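Local structure of alpha-glucosidase ([Eubacterium] rectale, 6PNR) at residues 181-186 with 205-210; 22-27 with 56-61; 614-619 with 645-650. The protein probably hydrolyses the alpha-glycosidic linkage of sulfolipid-derived sulfoquinovosides as a GH31-family sulfoquinovosidase, and is held here with an aza-sugar inhibitor. All coordinates share one frame; numbering follows the deposited sequence.

Interaction 1: 181-186 with 205-210; sequences HVDSTA and VPKQIR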
loop_
_atom_site.group_PDB
_atom_site.type_symbol
_atom_site.label_atom_id
_atom_site.label_comp_id
_atom_site.label_asym_id
_atom_site.label_seq_id
_atom_site.Cartn_x
_atom_site.Cartn_y
_atom_site.Cartn_z
ATOM N N HIS A 181 -19.145 -6.789 -21.622
ATOM C CA HIS A 181 -19.017 -7.866 -20.656
ATOM C C HIS A 181 -17.890 -8.786 -21.088
ATOM O O HIS A 181 -17.805 -9.156 -22.266
ATOM C CB HIS A 181 -20.313 -8.676 -20.542
ATOM C CG HIS A 181 -20.195 -9.841 -19.612
ATOM N ND1 HIS A 181 -19.893 -9.687 -18.276
ATOM C CD2 HIS A 181 -20.300 -11.175 -19.827
ATOM C CE1 HIS A 181 -19.829 -10.879 -17.702
ATOM N NE2 HIS A 181 -20.079 -11.798 -18.621
ATOM N N VAL A 182 -17.025 -9.155 -20.144
ATOM C CA VAL A 182 -16.006 -10.171 -20.368
ATOM C C VAL A 182 -16.508 -11.465 -19.742
ATOM O O VAL A 182 -16.711 -11.536 -18.524
ATOM C CB VAL A 182 -14.645 -9.762 -19.775
ATOM C CG1 VAL A 182 -13.582 -10.832 -20.074
ATOM C CG2 VAL A 182 -14.203 -8.397 -20.309
ATOM N N ASP A 183 -16.677 -12.496 -20.569
ATOM C CA ASP A 183 -17.253 -13.771 -20.139
ATOM C C ASP A 183 -16.168 -14.606 -19.468
ATOM O O ASP A 183 -15.620 -15.558 -20.027
ATOM C CB ASP A 183 -17.876 -14.497 -21.327
ATOM C CG ASP A 183 -18.690 -15.723 -20.919
ATOM O OD1 ASP A 183 -18.748 -16.053 -19.715
ATOM O OD2 ASP A 183 -19.285 -16.358 -21.818
ATOM N N SER A 184 -15.862 -14.246 -18.226
ATOM C CA SER A 184 -14.834 -14.949 -17.472
ATOM C C SER A 184 -15.081 -14.711 -15.989
ATOM O O SER A 184 -15.533 -13.636 -15.596
ATOM C CB SER A 184 -13.434 -14.463 -17.854
ATOM O OG SER A 184 -12.449 -15.003 -16.983
ATOM N N THR A 185 -14.781 -15.713 -15.170
ATOM C CA THR A 185 -14.788 -15.514 -13.727
ATOM C C THR A 185 -13.380 -15.512 -13.158
ATOM O O THR A 185 -13.213 -15.623 -11.937
ATOM C CB THR A 185 -15.658 -16.559 -13.014
ATOM O OG1 THR A 185 -15.040 -17.846 -13.104
ATOM C CG2 THR A 185 -17.065 -16.608 -13.632
ATOM N N ALA A 186 -12.366 -15.365 -14.011
ATOM C CA ALA A 186 -11.009 -15.210 -13.518
ATOM C C ALA A 186 -10.870 -13.876 -12.792
ATOM O O ALA A 186 -11.721 -12.992 -12.903
ATOM C CB ALA A 186 -10.004 -15.285 -14.671
ATOM N N VAL A 205 -7.110 -16.268 -20.907
ATOM C CA VAL A 205 -7.689 -15.853 -22.180
ATOM C C VAL A 205 -9.197 -16.029 -22.063
ATOM O O VAL A 205 -9.674 -17.163 -21.927
ATOM C CB VAL A 205 -7.116 -16.658 -23.357
ATOM C CG1 VAL A 205 -7.799 -16.253 -24.649
ATOM C CG2 VAL A 205 -5.590 -16.471 -23.447
ATOM N N PRO A 206 -9.985 -14.958 -22.108
ATOM C CA PRO A 206 -11.427 -15.099 -21.893
ATOM C C PRO A 206 -12.110 -15.745 -23.085
ATOM O O PRO A 206 -11.713 -15.546 -24.234
ATOM C CB PRO A 206 -11.897 -13.650 -21.714
ATOM C CG PRO A 206 -10.953 -12.873 -22.571
ATOM C CD PRO A 206 -9.612 -13.576 -22.454
ATOM N N LYS A 207 -13.167 -16.510 -22.797
ATOM C CA LYS A 207 -13.929 -17.155 -23.866
ATOM C C LYS A 207 -14.466 -16.139 -24.855
ATOM O O LYS A 207 -14.434 -16.366 -26.070
ATOM C CB LYS A 207 -15.088 -17.970 -23.284
ATOM C CG LYS A 207 -14.694 -19.334 -22.753
ATOM C CD LYS A 207 -15.909 -20.095 -22.210
ATOM C CE LYS A 207 -16.347 -19.582 -20.831
ATOM N NZ LYS A 207 -15.333 -19.854 -19.758
ATOM N N GLN A 208 -14.955 -15.008 -24.362
ATOM C CA GLN A 208 -15.719 -14.114 -25.215
ATOM C C GLN A 208 -15.811 -12.748 -24.565
ATOM O O GLN A 208 -15.861 -12.626 -23.336
ATOM C CB GLN A 208 -17.131 -14.664 -25.468
ATOM C CG GLN A 208 -18.014 -13.783 -26.318
ATOM C CD GLN A 208 -19.462 -14.262 -26.346
ATOM O OE1 GLN A 208 -20.311 -13.775 -25.590
ATOM N NE2 GLN A 208 -19.746 -15.225 -27.214
ATOM N N ILE A 209 -15.828 -11.722 -25.406
ATOM C CA ILE A 209 -16.189 -10.375 -24.996
ATOM C C ILE A 209 -17.446 -9.995 -25.762
ATOM O O ILE A 209 -17.546 -10.246 -26.971
ATOM C CB ILE A 209 -15.042 -9.373 -25.230
ATOM C CG1 ILE A 209 -13.912 -9.647 -24.217
ATOM C CG2 ILE A 209 -15.556 -7.921 -25.133
ATOM C CD1 ILE A 209 -12.672 -8.773 -24.369
ATOM N N ARG A 210 -18.413 -9.428 -25.045
ATOM C CA ARG A 210 -19.725 -9.087 -25.567
ATOM C C ARG A 210 -19.915 -7.583 -25.461
ATOM O O ARG A 210 -19.611 -6.986 -24.421
ATOM C CB ARG A 210 -20.806 -9.835 -24.784
ATOM C CG ARG A 210 -22.208 -9.568 -25.223
ATOM C CD ARG A 210 -23.178 -10.327 -24.339
ATOM N NE ARG A 210 -24.542 -10.004 -24.705
ATOM C CZ ARG A 210 -25.276 -10.741 -25.531
ATOM N NH1 ARG A 210 -24.769 -11.859 -26.046
ATOM N NH2 ARG A 210 -26.517 -10.366 -25.826
HETATM O O HOH W 1 -13.705 -17.408 -20.108
#

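Interaction 2: 22-27 with 56-61; sequences HSKERP and PLKLTD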
loop_
_atom_site.group_PDB
_atom_site.type_symbol
_atom_site.label_atom_id
_atom_site.label_comp_id
_atom_site.label_asym_id
_atom_site.label_seq_id
_atom_site.Cartn_x
_atom_site.Cartn_y
_atom_site.Cartn_z
ATOM N N HIS A 22 -7.503 -1.954 -33.643
ATOM C CA HIS A 22 -6.215 -2.630 -33.646
ATOM C C HIS A 22 -5.423 -2.176 -34.858
ATOM O O HIS A 22 -5.816 -2.447 -35.996
ATOM C CB HIS A 22 -6.337 -4.150 -33.668
ATOM C CG HIS A 22 -5.006 -4.834 -33.709
ATOM N ND1 HIS A 22 -4.314 -5.190 -32.569
ATOM C CD2 HIS A 22 -4.209 -5.172 -34.752
ATOM C CE1 HIS A 22 -3.164 -5.745 -32.908
ATOM N NE2 HIS A 22 -3.075 -5.745 -34.227
ATOM N N SER A 23 -4.312 -1.492 -34.612
ATOM C CA SER A 23 -3.305 -1.220 -35.624
ATOM C C SER A 23 -1.950 -1.482 -34.992
ATOM O O SER A 23 -1.851 -1.754 -33.792
ATOM C CB SER A 23 -3.399 0.215 -36.152
ATOM O OG SER A 23 -3.372 1.150 -35.089
ATOM N N LYS A 24 -0.890 -1.411 -35.802
ATOM C CA LYS A 24 0.439 -1.529 -35.215
ATOM C C LYS A 24 0.715 -0.382 -34.250
ATOM O O LYS A 24 1.395 -0.577 -33.237
ATOM C CB LYS A 24 1.514 -1.593 -36.302
ATOM C CG LYS A 24 2.852 -2.116 -35.773
ATOM C CD LYS A 24 3.900 -2.290 -36.870
ATOM C CE LYS A 24 4.470 -0.955 -37.319
ATOM N NZ LYS A 24 5.607 -1.135 -38.269
ATOM N N GLU A 25 0.170 0.809 -34.526
ATOM C CA GLU A 25 0.373 1.951 -33.638
ATOM C C GLU A 25 -0.473 1.864 -32.373
ATOM O O GLU A 25 -0.038 2.327 -31.310
ATOM C CB GLU A 25 0.059 3.262 -34.366
ATOM C CG GLU A 25 0.912 3.533 -35.596
ATOM C CD GLU A 25 0.394 2.836 -36.852
ATOM O OE1 GLU A 25 -0.766 2.362 -36.851
ATOM O OE2 GLU A 25 1.154 2.767 -37.845
ATOM N N ARG A 26 -1.675 1.288 -32.463
ATOM C CA ARG A 26 -2.599 1.161 -31.334
ATOM C C ARG A 26 -3.087 -0.280 -31.262
ATOM O O ARG A 26 -4.167 -0.603 -31.770
ATOM C CB ARG A 26 -3.786 2.118 -31.477
ATOM C CG ARG A 26 -3.450 3.605 -31.483
ATOM C CD ARG A 26 -4.716 4.426 -31.732
ATOM N NE ARG A 26 -4.572 5.841 -31.385
ATOM C CZ ARG A 26 -4.243 6.800 -32.245
ATOM N NH1 ARG A 26 -4.012 6.503 -33.519
ATOM N NH2 ARG A 26 -4.142 8.058 -31.832
ATOM N N PRO A 27 -2.314 -1.178 -30.651
ATOM C CA PRO A 27 -2.739 -2.580 -30.579
ATOM C C PRO A 27 -3.900 -2.778 -29.616
ATOM O O PRO A 27 -4.014 -2.107 -28.589
ATOM C CB PRO A 27 -1.484 -3.311 -30.090
ATOM C CG PRO A 27 -0.695 -2.262 -29.388
ATOM C CD PRO A 27 -0.941 -0.997 -30.157
ATOM N N PRO A 56 2.437 -6.737 -27.117
ATOM C CA PRO A 56 1.293 -6.590 -28.017
ATOM C C PRO A 56 1.327 -7.632 -29.121
ATOM O O PRO A 56 2.385 -8.131 -29.509
ATOM C CB PRO A 56 1.462 -5.177 -28.582
ATOM C CG PRO A 56 2.950 -4.946 -28.534
ATOM C CD PRO A 56 3.438 -5.667 -27.302
ATOM N N LEU A 57 0.146 -7.969 -29.615
ATOM C CA LEU A 57 0.014 -8.951 -30.676
ATOM C C LEU A 57 0.044 -8.264 -32.035
ATOM O O LEU A 57 -0.419 -7.129 -32.187
ATOM C CB LEU A 57 -1.289 -9.733 -30.524
ATOM C CG LEU A 57 -1.400 -10.641 -29.303
ATOM C CD1 LEU A 57 -2.764 -11.303 -29.306
ATOM C CD2 LEU A 57 -0.300 -11.672 -29.330
ATOM N N LYS A 58 0.589 -8.970 -33.027
ATOM C CA LYS A 58 0.584 -8.522 -34.415
ATOM C C LYS A 58 -0.569 -9.189 -35.152
ATOM O O LYS A 58 -0.746 -10.406 -35.049
ATOM C CB LYS A 58 1.904 -8.859 -35.110
ATOM C CG LYS A 58 3.106 -8.070 -34.636
ATOM C CD LYS A 58 4.352 -8.475 -35.421
ATOM C CE LYS A 58 5.514 -7.520 -35.169
ATOM N NZ LYS A 58 5.321 -6.201 -35.846
ATOM N N LEU A 59 -1.353 -8.388 -35.881
ATOM C CA LEU A 59 -2.439 -8.900 -36.721
ATOM C C LEU A 59 -1.847 -9.428 -38.024
ATOM O O LEU A 59 -1.372 -8.647 -38.855
ATOM C CB LEU A 59 -3.464 -7.803 -37.003
ATOM C CG LEU A 59 -4.657 -8.139 -37.905
ATOM C CD1 LEU A 59 -5.437 -9.344 -37.398
ATOM C CD2 LEU A 59 -5.582 -6.930 -38.047
ATOM N N THR A 60 -1.879 -10.750 -38.211
ATOM C CA THR A 60 -1.214 -11.380 -39.344
ATOM C C THR A 60 -2.158 -11.976 -40.382
ATOM O O THR A 60 -1.690 -12.374 -41.451
ATOM C CB THR A 60 -0.265 -12.483 -38.857
ATOM O OG1 THR A 60 -0.994 -13.413 -38.049
ATOM C CG2 THR A 60 0.873 -11.889 -38.046
ATOM N N ASP A 61 -3.455 -12.066 -40.106
ATOM C CA ASP A 61 -4.390 -12.567 -41.104
ATOM C C ASP A 61 -5.792 -12.093 -40.757
ATOM O O ASP A 61 -6.167 -12.031 -39.581
ATOM C CB ASP A 61 -4.356 -14.100 -41.202
ATOM C CG ASP A 61 -4.777 -14.607 -42.583
ATOM O OD1 ASP A 61 -4.853 -13.780 -43.522
ATOM O OD2 ASP A 61 -5.038 -15.824 -42.729
HETATM O O HOH W 2 -0.788 -5.470 -35.721
#

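Interaction 3: 614-619 with 645-650; sequences VYLPQD and PAFYRK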
loop_
_atom_site.group_PDB
_atom_site.type_symbol
_atom_site.label_atom_id
_atom_site.label_comp_id
_atom_site.label_asym_id
_atom_site.label_seq_id
_atom_site.Cartn_x
_atom_site.Cartn_y
_atom_site.Cartn_z
ATOM N N VAL A 614 -29.185 20.185 -2.627
ATOM C CA VAL A 614 -29.710 19.226 -3.594
ATOM C C VAL A 614 -29.508 19.790 -4.990
ATOM O O VAL A 614 -29.735 20.983 -5.222
ATOM C CB VAL A 614 -31.209 18.942 -3.348
ATOM C CG1 VAL A 614 -31.757 17.943 -4.369
ATOM C CG2 VAL A 614 -31.448 18.468 -1.913
ATOM N N TYR A 615 -29.086 18.944 -5.921
ATOM C CA TYR A 615 -29.138 19.291 -7.332
ATOM C C TYR A 615 -30.345 18.608 -7.964
ATOM O O TYR A 615 -30.437 17.376 -7.960
ATOM C CB TYR A 615 -27.867 18.895 -8.081
ATOM C CG TYR A 615 -28.047 19.120 -9.570
ATOM C CD1 TYR A 615 -27.860 20.383 -10.122
ATOM C CD2 TYR A 615 -28.451 18.089 -10.415
ATOM C CE1 TYR A 615 -28.047 20.611 -11.476
ATOM C CE2 TYR A 615 -28.644 18.309 -11.777
ATOM C CZ TYR A 615 -28.435 19.575 -12.297
ATOM O OH TYR A 615 -28.618 19.818 -13.639
ATOM N N LEU A 616 -31.259 19.406 -8.527
ATOM C CA LEU A 616 -32.392 18.869 -9.270
ATOM C C LEU A 616 -32.179 19.058 -10.766
ATOM O O LEU A 616 -31.827 20.163 -11.199
ATOM C CB LEU A 616 -33.700 19.551 -8.853
ATOM C CG LEU A 616 -34.224 19.321 -7.443
ATOM C CD1 LEU A 616 -35.492 20.131 -7.236
ATOM C CD2 LEU A 616 -34.483 17.843 -7.212
ATOM N N PRO A 617 -32.364 18.020 -11.576
ATOM C CA PRO A 617 -32.400 18.217 -13.031
ATOM C C PRO A 617 -33.579 19.096 -13.424
ATOM O O PRO A 617 -34.534 19.265 -12.665
ATOM C CB PRO A 617 -32.564 16.794 -13.583
ATOM C CG PRO A 617 -32.126 15.882 -12.453
ATOM C CD PRO A 617 -32.486 16.601 -11.195
ATOM N N GLN A 618 -33.503 19.650 -14.639
ATOM C CA GLN A 618 -34.554 20.516 -15.173
ATOM C C GLN A 618 -35.871 19.770 -15.340
ATOM O O GLN A 618 -35.997 18.916 -16.223
ATOM C CB GLN A 618 -34.138 21.114 -16.525
ATOM C CG GLN A 618 -32.967 22.078 -16.455
ATOM C CD GLN A 618 -33.311 23.374 -15.737
ATOM O OE1 GLN A 618 -34.362 23.978 -15.985
ATOM N NE2 GLN A 618 -32.427 23.806 -14.838
ATOM N N ASP A 619 -36.857 20.105 -14.517
ATOM C CA ASP A 619 -38.160 19.446 -14.531
ATOM C C ASP A 619 -39.029 20.187 -13.530
ATOM O O ASP A 619 -38.555 21.074 -12.815
ATOM C CB ASP A 619 -38.043 17.958 -14.189
ATOM C CG ASP A 619 -39.122 17.123 -14.838
ATOM O OD1 ASP A 619 -40.228 17.653 -15.061
ATOM O OD2 ASP A 619 -38.859 15.937 -15.127
ATOM N N PRO A 645 -34.596 14.710 2.143
ATOM C CA PRO A 645 -34.681 15.548 0.943
ATOM C C PRO A 645 -35.250 14.759 -0.226
ATOM O O PRO A 645 -34.516 14.063 -0.931
ATOM C CB PRO A 645 -33.225 15.970 0.710
ATOM C CG PRO A 645 -32.616 15.907 2.082
ATOM C CD PRO A 645 -33.226 14.662 2.668
ATOM N N ALA A 646 -36.564 14.840 -0.421
ATOM C CA ALA A 646 -37.264 14.026 -1.405
ATOM C C ALA A 646 -38.202 14.910 -2.209
ATOM O O ALA A 646 -38.883 15.776 -1.652
ATOM C CB ALA A 646 -38.050 12.898 -0.740
ATOM N N PHE A 647 -38.232 14.680 -3.518
ATOM C CA PHE A 647 -38.998 15.492 -4.453
ATOM C C PHE A 647 -39.712 14.558 -5.416
ATOM O O PHE A 647 -39.206 13.477 -5.729
ATOM C CB PHE A 647 -38.083 16.461 -5.227
ATOM C CG PHE A 647 -37.178 17.278 -4.336
ATOM C CD1 PHE A 647 -36.045 16.710 -3.759
ATOM C CD2 PHE A 647 -37.463 18.605 -4.067
ATOM C CE1 PHE A 647 -35.229 17.440 -2.919
ATOM C CE2 PHE A 647 -36.641 19.351 -3.236
ATOM C CZ PHE A 647 -35.517 18.764 -2.659
ATOM N N TYR A 648 -40.892 14.968 -5.875
ATOM C CA TYR A 648 -41.588 14.217 -6.907
ATOM C C TYR A 648 -41.937 15.133 -8.077
ATOM O O TYR A 648 -42.055 16.352 -7.928
ATOM C CB TYR A 648 -42.862 13.520 -6.373
ATOM C CG TYR A 648 -43.949 14.428 -5.858
ATOM C CD1 TYR A 648 -44.965 14.894 -6.696
ATOM C CD2 TYR A 648 -43.984 14.797 -4.520
ATOM C CE1 TYR A 648 -45.970 15.728 -6.203
ATOM C CE2 TYR A 648 -44.969 15.612 -4.026
ATOM C CZ TYR A 648 -45.962 16.077 -4.864
ATOM O OH TYR A 648 -46.934 16.892 -4.338
ATOM N N ARG A 649 -42.083 14.519 -9.250
ATOM C CA ARG A 649 -42.503 15.240 -10.447
ATOM C C ARG A 649 -43.937 15.733 -10.297
ATOM O O ARG A 649 -44.836 14.957 -9.953
ATOM C CB ARG A 649 -42.389 14.337 -11.670
ATOM C CG ARG A 649 -40.968 13.941 -12.031
ATOM C CD ARG A 649 -40.957 13.050 -13.280
ATOM N NE ARG A 649 -41.778 13.606 -14.348
ATOM C CZ ARG A 649 -42.920 13.072 -14.780
ATOM N NH1 ARG A 649 -43.381 11.940 -14.251
ATOM N NH2 ARG A 649 -43.596 13.670 -15.752
ATOM N N LYS A 650 -44.150 17.028 -10.557
ATOM C CA LYS A 650 -45.480 17.618 -10.387
ATOM C C LYS A 650 -46.544 16.863 -11.176
ATOM O O LYS A 650 -47.672 16.683 -10.699
ATOM C CB LYS A 650 -45.465 19.086 -10.805
ATOM C CG LYS A 650 -46.824 19.776 -10.694
ATOM C CD LYS A 650 -46.704 21.260 -11.021
ATOM C CE LYS A 650 -47.992 22.020 -10.697
ATOM N NZ LYS A 650 -47.829 23.494 -10.906
HETATM O O HOH W 3 -42.072 15.938 -15.883
#

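Interaction 1: 181-186 with 205-210
His-181 and Val-182 pair with Arg-210 and Ile-209 as neighbouring antiparallel strands in one sheet of the beta-sandwich that forms the N-terminal part of this GH31 enzyme. His-181 and Arg-210 are a hydrogen-bonded pair: His-181 N donates to Arg-210 O at 2.8 Å, and Arg-210 N returns the bond to His-181 O. Beyond this pair Asp-183, the centre of an inverse gamma turn, gives a nearly straight bond (167°) from its N to Gln-208 O. On the face of Val-182 and Ile-209, the two side chains run alongside each other in one direction. Val-182 CG2 lies 4.1 Å from Ile-209 CG1, and its CG1 reaches Pro-206 CB at 3.7 Å. This face packs on strands 101-107 and 197-202 of the opposing sheet. On the other face, His-181, its ND1 bonded to Thr-171 OG1, meets Phe-228 edge-to-face; Arg-210, its NE bonded to Tyr-179 OH, makes a cation-pi contact with Tyr-227. Just before strand 208-213, Lys-207 bends toward Asp-183. Its CB lies 4.1 Å from Asp-183 O; the bend at chi3 (-77°) brings CE to 4.2 Å from the same oxygen, and the one at chi4 (-67°) sets NZ at a water. That single water accepts from Lys-207 NZ at 3.0 Å and from Lys-207 N, and donates to Asp-183 O at 2.7 Å.

Interaction 2: 22-27 with 56-61
His-22 and Pro-27 meet Leu-57, Leu-59 and Pro-56 in a contact between the connections that leave strands 17-22 and 44-56, at the outer end of the N-terminal beta-sandwich, with one bridging water and no direct hydrogen bond across it. The imidazole makes the largest single contribution. A chi1 of 178° sets CG anti to the backbone N, and the ring attached there meets 56-61, its CE1 edge 3.2 Å from Leu-57 O in the ring plane. Leu-59 CB approaches obliquely, 3.5 Å from His-22 NE2, and Leu-59 CD2 also touches His-22 CD2. A water lies 2.7 Å from His-22 NE2 and accepts from Leu-59 N at 3.0 Å, while ND1 is bonded to Met-28 N; both ring nitrogens therefore have partners, which should hold the ring's rotation. Beside it the two prolines lie alongside each other, Pro-27 CG 3.7 Å from Pro-56 CB, and Glu-53 of the second subunit packs on Pro-56. Lys-24 NZ and Lys-58 NZ, of like charge, stand 5.6 Å apart. Phe-73 of strand 68-73 meets the His-22 ring edge-to-face. Residues 22-27 link strand 17-22 to strand 29-41, whereas 56-61 crosses from strand 44-56 of one sheet to strand 61-64 of the other.

Interaction 3: 614-619 with 645-650
Phe-647 has CG anti to its carbonyl carbon (chi1 -51°), as has Leu-616 (chi1 -67°); from there the Phe-647 ring reaches toward Val-614, and the Phe-647 and Leu-616 side chains cross at about a right angle. The contact joins two antiparallel sheets of the GH31 C-terminal beta-domain: strand 611-616 pairs with 633-638, while 646-649 lies between 599-601 and 621-623. Leu-616 CD2 sits over one face of the Phe-647 ring in a CH-pi contact, 4.2 Å from the centroid. Val-614 meets the same ring tip to tip, its CG1 3.8 Å from Phe-647 CE1, and its CG2 also touches Pro-645 CB at 4.0 Å. An alanine in place of Phe-647 would probably leave the Val-614 and Leu-616 methyls without the ring they pack on, and a gap between the sheets. Leu-600 and Ile-635 also pack on this apolar layer. At its end, Asp-619 OD2 and Arg-649 NE form a long salt bridge of 3.8 Å, the carboxylate and guanidinium planes 51° apart. Each has a further partner, Tyr-580 OH on Asp-619 OD2 and Asp-598 on Arg-649 NH1. A water bridges the pair, donating to Asp-619 OD1 at 2.6 Å and accepting from Arg-649 NH2 at 2.7 Å.

Interactions 1 and 2 share the N-terminal beta-sandwich, their centres about 20 Å apart; interaction 1 lies within the sheet whose edge strand 61-64 follows the second segment of interaction 2. Interaction 3, in the C-terminal domain, shares no strand with either and is centred about 40 and 49 Å from them. Interaction 1 joins adjacent strands by backbone hydrogen bonds; interaction 3 joins different sheets through side chains. Interaction 2, about 37 Å from the chain centre, uses a histidine, prolines and a leucine. Interaction 3 is the most buried, the others partly so. Each holds one bridging water: by Lys-207 in 1, on the His-22 ring in 2, at the charged pair in 3.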